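Local coordinates for intracellular protease/amidase (Salmonella enterica subsp. enterica serovar Typhimurium, PDB 4K2H), which is of uncertain function but belongs to the DJ-1/PfpI family, binds zinc and may act as a peptidase, at residues I26-H31 with V54-L59; D33-A38 with S60-A65; R94-A97 with L101-P104. The protein carries 1 engineered substitution. All coordinates share one frame; numbering follows the deposited sequence.

All three interactions reach one parallel sheet of DJ-1/PfpI type, in which strands 57-58 and 33-38 are neighbours at one end and strand 101-104 is the last of the parallel strands at the other. Interactions 1 and 2, with centres about 10 Å apart, are joined by probable hydrogen bonds: Arg-28 NH2 lies 2.8 Å from Val-34 O, and Asp-56 N lies 2.7 Å from Thr-36 OG1. Interaction 3, its centre about 14 Å from that of interaction 2, is tied to it where Ala-65 O probably accepts from Arg-94 NH2 at 2.8 Å. Only interaction 1 approaches the metal, the Arg-28 side chain coming about 7 Å from a bound zinc ion; the other two lie away from the annotated sites.

Interaction 1 of 3, residues I26-H31 with V54-L59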
# COMPACT_ATOMS: atom_id res chain seq x y z
N ILE A 26 -3.49 4.84 6.36
CA ILE A 26 -4.81 5.31 6.83
C ILE A 26 -4.70 5.79 8.28
O ILE A 26 -5.08 6.92 8.61
CB ILE A 26 -5.87 4.20 6.72
CG1 ILE A 26 -6.11 3.85 5.25
CG2 ILE A 26 -7.19 4.61 7.39
CD1 ILE A 26 -6.60 5.00 4.40
N LEU A 27 -4.13 4.94 9.13
CA LEU A 27 -3.94 5.26 10.53
C LEU A 27 -3.18 6.57 10.71
O LEU A 27 -3.59 7.42 11.53
CB LEU A 27 -3.23 4.13 11.28
CG LEU A 27 -3.96 2.77 11.42
CD1 LEU A 27 -3.00 1.69 11.91
CD2 LEU A 27 -5.13 2.86 12.38
N ARG A 28 -2.10 6.74 9.97
CA ARG A 28 -1.27 7.93 10.12
C ARG A 28 -1.94 9.17 9.53
O ARG A 28 -1.68 10.28 9.99
CB ARG A 28 0.17 7.73 9.56
CG ARG A 28 1.14 7.16 10.60
CD ARG A 28 2.54 6.82 10.05
NE ARG A 28 3.39 6.13 11.05
CZ ARG A 28 4.52 5.45 10.80
NH1 ARG A 28 5.01 5.29 9.57
NH2 ARG A 28 5.14 4.86 11.82
N ARG A 29 -2.83 9.02 8.55
CA ARG A 29 -3.60 10.18 8.06
C ARG A 29 -4.49 10.73 9.16
O ARG A 29 -4.70 11.93 9.25
CB ARG A 29 -4.47 9.84 6.86
CG ARG A 29 -3.78 9.92 5.53
CD ARG A 29 -4.60 9.27 4.46
NE ARG A 29 -3.76 8.87 3.35
CZ ARG A 29 -3.38 9.67 2.38
NH1 ARG A 29 -3.78 10.93 2.35
NH2 ARG A 29 -2.58 9.20 1.42
N LEU A 30 -5.00 9.83 10.00
CA LEU A 30 -5.83 10.21 11.16
C LEU A 30 -5.00 10.53 12.38
O LEU A 30 -5.52 10.48 13.47
CB LEU A 30 -6.74 9.06 11.50
CG LEU A 30 -7.74 8.79 10.39
CD1 LEU A 30 -8.26 7.39 10.50
CD2 LEU A 30 -8.87 9.81 10.48
N HIS A 31 -3.70 10.77 12.22
CA HIS A 31 -2.81 11.09 13.32
C HIS A 31 -2.90 10.08 14.48
O HIS A 31 -2.60 10.42 15.61
CB HIS A 31 -3.11 12.50 13.86
CG HIS A 31 -3.13 13.56 12.81
ND1 HIS A 31 -1.99 14.14 12.31
CD2 HIS A 31 -4.16 14.16 12.16
CE1 HIS A 31 -2.30 15.04 11.40
NE2 HIS A 31 -3.62 15.07 11.29
N VAL A 54 12.62 -0.21 6.60
CA VAL A 54 13.16 -0.13 7.93
C VAL A 54 12.01 0.07 8.92
O VAL A 54 11.42 1.14 8.96
CB VAL A 54 14.15 1.04 8.02
CG1 VAL A 54 14.74 1.10 9.41
CG2 VAL A 54 15.23 0.90 6.95
N ALA A 55 11.73 -0.95 9.73
CA ALA A 55 10.80 -0.80 10.87
C ALA A 55 11.19 0.28 11.86
O ALA A 55 12.37 0.58 12.08
CB ALA A 55 10.59 -2.14 11.60
N ASP A 56 10.20 0.87 12.49
CA ASP A 56 10.46 1.86 13.55
C ASP A 56 11.26 1.25 14.72
O ASP A 56 12.17 1.87 15.28
CB ASP A 56 9.17 2.49 14.06
CG ASP A 56 8.44 3.28 12.99
OD1 ASP A 56 9.12 3.99 12.25
OD2 ASP A 56 7.20 3.20 12.85
N SER A 57 10.95 0.00 15.06
CA SER A 57 11.62 -0.61 16.19
C SER A 57 11.46 -2.11 16.08
O SER A 57 11.12 -2.62 15.02
CB SER A 57 11.04 -0.03 17.49
OG SER A 57 11.48 -0.73 18.64
N THR A 58 11.69 -2.82 17.18
CA THR A 58 11.61 -4.27 17.19
C THR A 58 10.79 -4.70 18.35
O THR A 58 10.60 -3.96 19.31
CB THR A 58 13.01 -4.93 17.30
OG1 THR A 58 13.64 -4.54 18.52
CG2 THR A 58 13.90 -4.52 16.16
N LEU A 59 10.31 -5.94 18.27
CA LEU A 59 9.50 -6.52 19.30
C LEU A 59 10.30 -6.61 20.58
O LEU A 59 9.76 -6.38 21.69
CB LEU A 59 9.08 -7.93 18.87
CG LEU A 59 7.64 -8.35 18.95
CD1 LEU A 59 6.72 -7.26 18.44
CD2 LEU A 59 7.50 -9.61 18.12
O HOH W 1 7.92 4.27 9.74
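The last turn of helix 17-29 reaches the loop residue just ahead of strand 57-58 through a single salt bridge, Arg-28 to Asp-56. Between CG and NE the arginine chain is stretched out, which lets it span a gap whose nearest CA atoms, those of Arg-28 and Asp-56, are 13.6 Å apart. NH2 of Arg-28 meets OD2 of Asp-56 at 2.8 Å, on the syn side of that oxygen and almost exactly in the guanidinium plane. The bond is bent (133° at the hydrogen), and the two flat groups are turned 49° from each other, so they do not form a flat two-pronged pair. A water supplies the second leg, accepting from Arg-28 NH1 at 3.1 Å and donating to Asp-56 OD1 at 2.8 Å. In the fold, this joins the helix C-terminus to the outermost of the parallel strands in this chain; a Schellman motif ends the helix just beyond Arg-28, with His-31 N bonded to Arg-28 O at 3.0 Å. The same NH2 also donates to Val-34 O of strand 33-38, so a carboxylate and a backbone carbonyl both hold it. Ile-51 of the second subunit packs on Arg-28, and the carbonyl of that subunit's zinc ligand His-49 receives a weak hydrogen bond from NH1.

Interaction 2 of 3, residues D33-A38 with S60-A65; sequences DVETLA and SERQQA
Glu-35 and Arg-62 carry the polar part of this contact in a two-pronged salt bridge. The guanidinium presents its side, not its end: Arg-62 NE bonds Glu-35 OE1 at 2.7 Å. Arg-62 NH1 bonds Glu-35 OE2, modelled at 2.5 Å, shorter than such bonds usually are, so the exact length is doubtful. Both bonds are fairly straight, both carboxylate oxygens use their syn lone pairs, and the two planes lie only 23° apart. Within the loop, the remaining nitrogen, Arg-62 NH2, donates to Glu-61 O at 2.9 Å from above the carbonyl plane; all three guanidinium nitrogens are thus engaged and its rotation is fixed. The apolar part is smaller. With CG of Arg-62 beside its backbone N (chi1 -65°), that carbon sits against the leucine fork, 4.0 Å from Leu-37 CD1; a bend at the next torsion turns the rest of the chain toward Glu-35. Backbone bonding supplies a type I turn from Arg-62 to Ala-65, closed by Ala-65 N to Arg-62 O at 3.2 Å. Strand 33-38 runs between strands 6-11 and 57-58; Arg-62 also touches Ser-57, and Phe-67 lies against Glu-35, whereas Val-34 and Thr-36 of the same strand pack on helix 17-29.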
# COMPACT_ATOMS: atom_id res chain seq x y z
N ASP A 33 -1.06 7.24 16.32
CA ASP A 33 0.35 6.83 16.45
C ASP A 33 0.55 5.41 15.94
O ASP A 33 -0.15 4.50 16.40
CB ASP A 33 0.73 6.82 17.91
CG ASP A 33 1.73 7.84 18.24
OD1 ASP A 33 1.52 9.03 17.93
OD2 ASP A 33 2.74 7.43 18.84
N VAL A 34 1.47 5.23 15.00
CA VAL A 34 1.79 3.90 14.47
C VAL A 34 3.29 3.60 14.67
O VAL A 34 4.13 4.44 14.41
CB VAL A 34 1.43 3.76 12.99
CG1 VAL A 34 1.62 2.33 12.53
CG2 VAL A 34 -0.03 4.14 12.73
N GLU A 35 3.61 2.42 15.19
CA GLU A 35 4.98 1.90 15.20
C GLU A 35 5.07 0.59 14.45
O GLU A 35 4.38 -0.37 14.78
CB GLU A 35 5.47 1.68 16.62
CG GLU A 35 6.47 2.70 17.10
CD GLU A 35 7.16 2.29 18.39
OE1 GLU A 35 6.76 1.31 19.04
OE2 GLU A 35 8.14 2.96 18.75
N THR A 36 5.89 0.56 13.40
CA THR A 36 6.20 -0.70 12.73
C THR A 36 7.25 -1.42 13.60
O THR A 36 8.23 -0.82 14.05
CB THR A 36 6.74 -0.46 11.29
OG1 THR A 36 7.83 0.45 11.33
CG2 THR A 36 5.71 0.17 10.45
N LEU A 37 7.01 -2.69 13.86
CA LEU A 37 7.91 -3.47 14.66
C LEU A 37 8.35 -4.70 13.89
O LEU A 37 7.52 -5.52 13.47
CB LEU A 37 7.21 -3.92 15.95
CG LEU A 37 6.66 -2.78 16.84
CD1 LEU A 37 6.10 -3.34 18.14
CD2 LEU A 37 7.68 -1.69 17.15
N ALA A 38 9.66 -4.85 13.72
CA ALA A 38 10.21 -6.08 13.19
C ALA A 38 10.26 -7.13 14.28
O ALA A 38 10.29 -6.80 15.45
CB ALA A 38 11.62 -5.83 12.65
N SER A 60 11.59 -6.91 20.43
CA SER A 60 12.50 -7.03 21.58
C SER A 60 12.60 -5.76 22.42
O SER A 60 12.88 -5.84 23.60
CB SER A 60 13.88 -7.47 21.12
OG SER A 60 14.45 -6.48 20.27
N GLU A 61 12.36 -4.59 21.82
CA GLU A 61 12.32 -3.31 22.55
C GLU A 61 10.94 -2.93 23.08
O GLU A 61 10.76 -1.85 23.63
CB GLU A 61 12.79 -2.18 21.62
CG GLU A 61 14.24 -2.30 21.20
CD GLU A 61 15.15 -2.37 22.41
OE1 GLU A 61 15.07 -1.46 23.27
OE2 GLU A 61 15.92 -3.36 22.53
N ARG A 62 9.94 -3.79 22.92
CA ARG A 62 8.59 -3.41 23.28
C ARG A 62 7.89 -4.44 24.13
O ARG A 62 6.66 -4.56 24.10
CB ARG A 62 7.79 -3.17 22.00
CG ARG A 62 8.29 -1.98 21.20
CD ARG A 62 7.92 -0.69 21.91
NE ARG A 62 8.32 0.50 21.15
CZ ARG A 62 9.53 1.04 21.20
NH1 ARG A 62 9.80 2.12 20.49
NH2 ARG A 62 10.48 0.52 21.94
N GLN A 63 8.65 -5.17 24.93
CA GLN A 63 8.05 -6.32 25.61
C GLN A 63 7.06 -5.95 26.70
O GLN A 63 6.14 -6.74 26.98
CB GLN A 63 9.10 -7.29 26.15
CG GLN A 63 8.52 -8.69 26.30
CD GLN A 63 9.30 -9.55 27.28
OE1 GLN A 63 9.35 -9.27 28.49
NE2 GLN A 63 9.89 -10.61 26.76
N GLN A 64 7.23 -4.78 27.32
CA GLN A 64 6.25 -4.28 28.33
C GLN A 64 5.36 -3.17 27.79
O GLN A 64 4.55 -2.62 28.55
CB GLN A 64 6.95 -3.76 29.60
CG GLN A 64 7.29 -4.85 30.61
CD GLN A 64 8.40 -5.75 30.10
OE1 GLN A 64 9.47 -5.27 29.74
NE2 GLN A 64 8.15 -7.06 30.07
N ALA A 65 5.52 -2.83 26.51
CA ALA A 65 4.70 -1.81 25.89
C ALA A 65 3.35 -2.40 25.57
O ALA A 65 3.25 -3.56 25.20
CB ALA A 65 5.33 -1.29 24.61

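Interaction 3 of 3, residues R94-A97 with L101-P104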
# COMPACT_ATOMS: atom_id res chain seq x y z
N ARG A 94 -0.48 -11.39 25.23
CA ARG A 94 -0.55 -10.40 26.27
C ARG A 94 -1.55 -9.29 25.92
O ARG A 94 -2.36 -8.89 26.75
CB ARG A 94 0.85 -9.83 26.49
CG ARG A 94 0.94 -8.72 27.53
CD ARG A 94 2.39 -8.41 27.86
NE ARG A 94 3.19 -8.03 26.69
CZ ARG A 94 3.24 -6.82 26.16
NH1 ARG A 94 4.03 -6.59 25.10
NH2 ARG A 94 2.55 -5.81 26.67
N HIS A 95 -1.47 -8.78 24.70
CA HIS A 95 -2.38 -7.75 24.25
C HIS A 95 -3.81 -8.29 24.22
O HIS A 95 -4.75 -7.59 24.58
CB HIS A 95 -2.00 -7.20 22.86
CG HIS A 95 -0.86 -6.25 22.89
ND1 HIS A 95 0.44 -6.66 23.04
CD2 HIS A 95 -0.81 -4.90 22.82
CE1 HIS A 95 1.25 -5.62 23.05
NE2 HIS A 95 0.51 -4.53 22.93
N ASP A 96 -3.97 -9.53 23.79
CA ASP A 96 -5.27 -10.11 23.71
C ASP A 96 -5.88 -10.17 25.12
O ASP A 96 -7.03 -9.76 25.31
CB ASP A 96 -5.23 -11.49 23.08
CG ASP A 96 -6.56 -11.91 22.48
OD1 ASP A 96 -7.59 -11.19 22.63
OD2 ASP A 96 -6.57 -12.97 21.85
N ALA A 97 -5.10 -10.60 26.10
CA ALA A 97 -5.62 -10.83 27.45
C ALA A 97 -5.93 -9.49 28.14
O ALA A 97 -6.72 -9.46 29.08
CB ALA A 97 -4.63 -11.64 28.27
N LEU A 101 -6.95 -4.48 20.79
CA LEU A 101 -7.40 -4.95 19.48
C LEU A 101 -6.32 -5.80 18.74
O LEU A 101 -5.16 -5.40 18.58
CB LEU A 101 -7.88 -3.78 18.60
CG LEU A 101 -8.94 -2.84 19.20
CD1 LEU A 101 -9.26 -1.69 18.25
CD2 LEU A 101 -10.21 -3.61 19.56
N ILE A 102 -6.73 -6.98 18.30
CA ILE A 102 -5.88 -7.87 17.52
C ILE A 102 -6.47 -7.89 16.13
O ILE A 102 -7.65 -8.26 15.93
CB ILE A 102 -5.89 -9.28 18.08
CG1 ILE A 102 -5.63 -9.24 19.59
CG2 ILE A 102 -4.93 -10.18 17.33
CD1 ILE A 102 -4.34 -8.55 19.98
N CYS A 103 -5.66 -7.47 15.18
CA CYS A 103 -6.15 -7.13 13.87
C CYS A 103 -5.35 -7.81 12.77
O CYS A 103 -4.47 -7.19 12.14
CB CYS A 103 -6.09 -5.64 13.68
SG CYS A 103 -6.75 -4.68 15.04
N PRO A 104 -5.69 -9.09 12.52
CA PRO A 104 -5.14 -9.83 11.42
C PRO A 104 -5.83 -9.58 10.11
O PRO A 104 -7.06 -9.39 10.05
CB PRO A 104 -5.37 -11.28 11.83
CG PRO A 104 -6.66 -11.21 12.57
CD PRO A 104 -6.50 -9.95 13.39
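Ile-102 leans from strand 101-104 onto the last turn of helix 86-97, where it touches His-95 and Asp-96. Its CB is directed toward the helix, and a first torsion that sets CG1 beside the backbone N (chi1 -49°) sends the longer branch to the helix surface. CG1 rests against the Asp-96 side chain, 4.0 Å from Asp-96 CG and 4.1 Å from Asp-96 OD1, the two side chains crossing at about a right angle. At the tip, CD1 settles between neighbouring residues of the helix, 3.9 Å from His-95 CB and 4.0 Å from the backbone N of Asp-96. The helix belongs to the connection between the adjacent parallel strands 69-72 and 101-104, a beta-alpha-beta crossover, and Ile-102 packs inside it together with Leu-72. Leu-101 points away from the helix and touches Leu-166 of helix 159-171. The polar ends of the helix residues find partners outside the contact: Asp-96 OD1 takes a hydrogen bond from Asn-149 and a salt bridge from Lys-120, OD2 pairs with Arg-122, and the His-95 ring is held between Phe-91 O, one turn earlier on the helix, at ND1 and Phe-67 N at NE2, consistent with a proton on ND1. The contact itself is therefore one of dispersion, with a branched aliphatic side chain covering the CB atoms and carboxylate carbon, while directional bonds to other residues probably orient the two helix side chains.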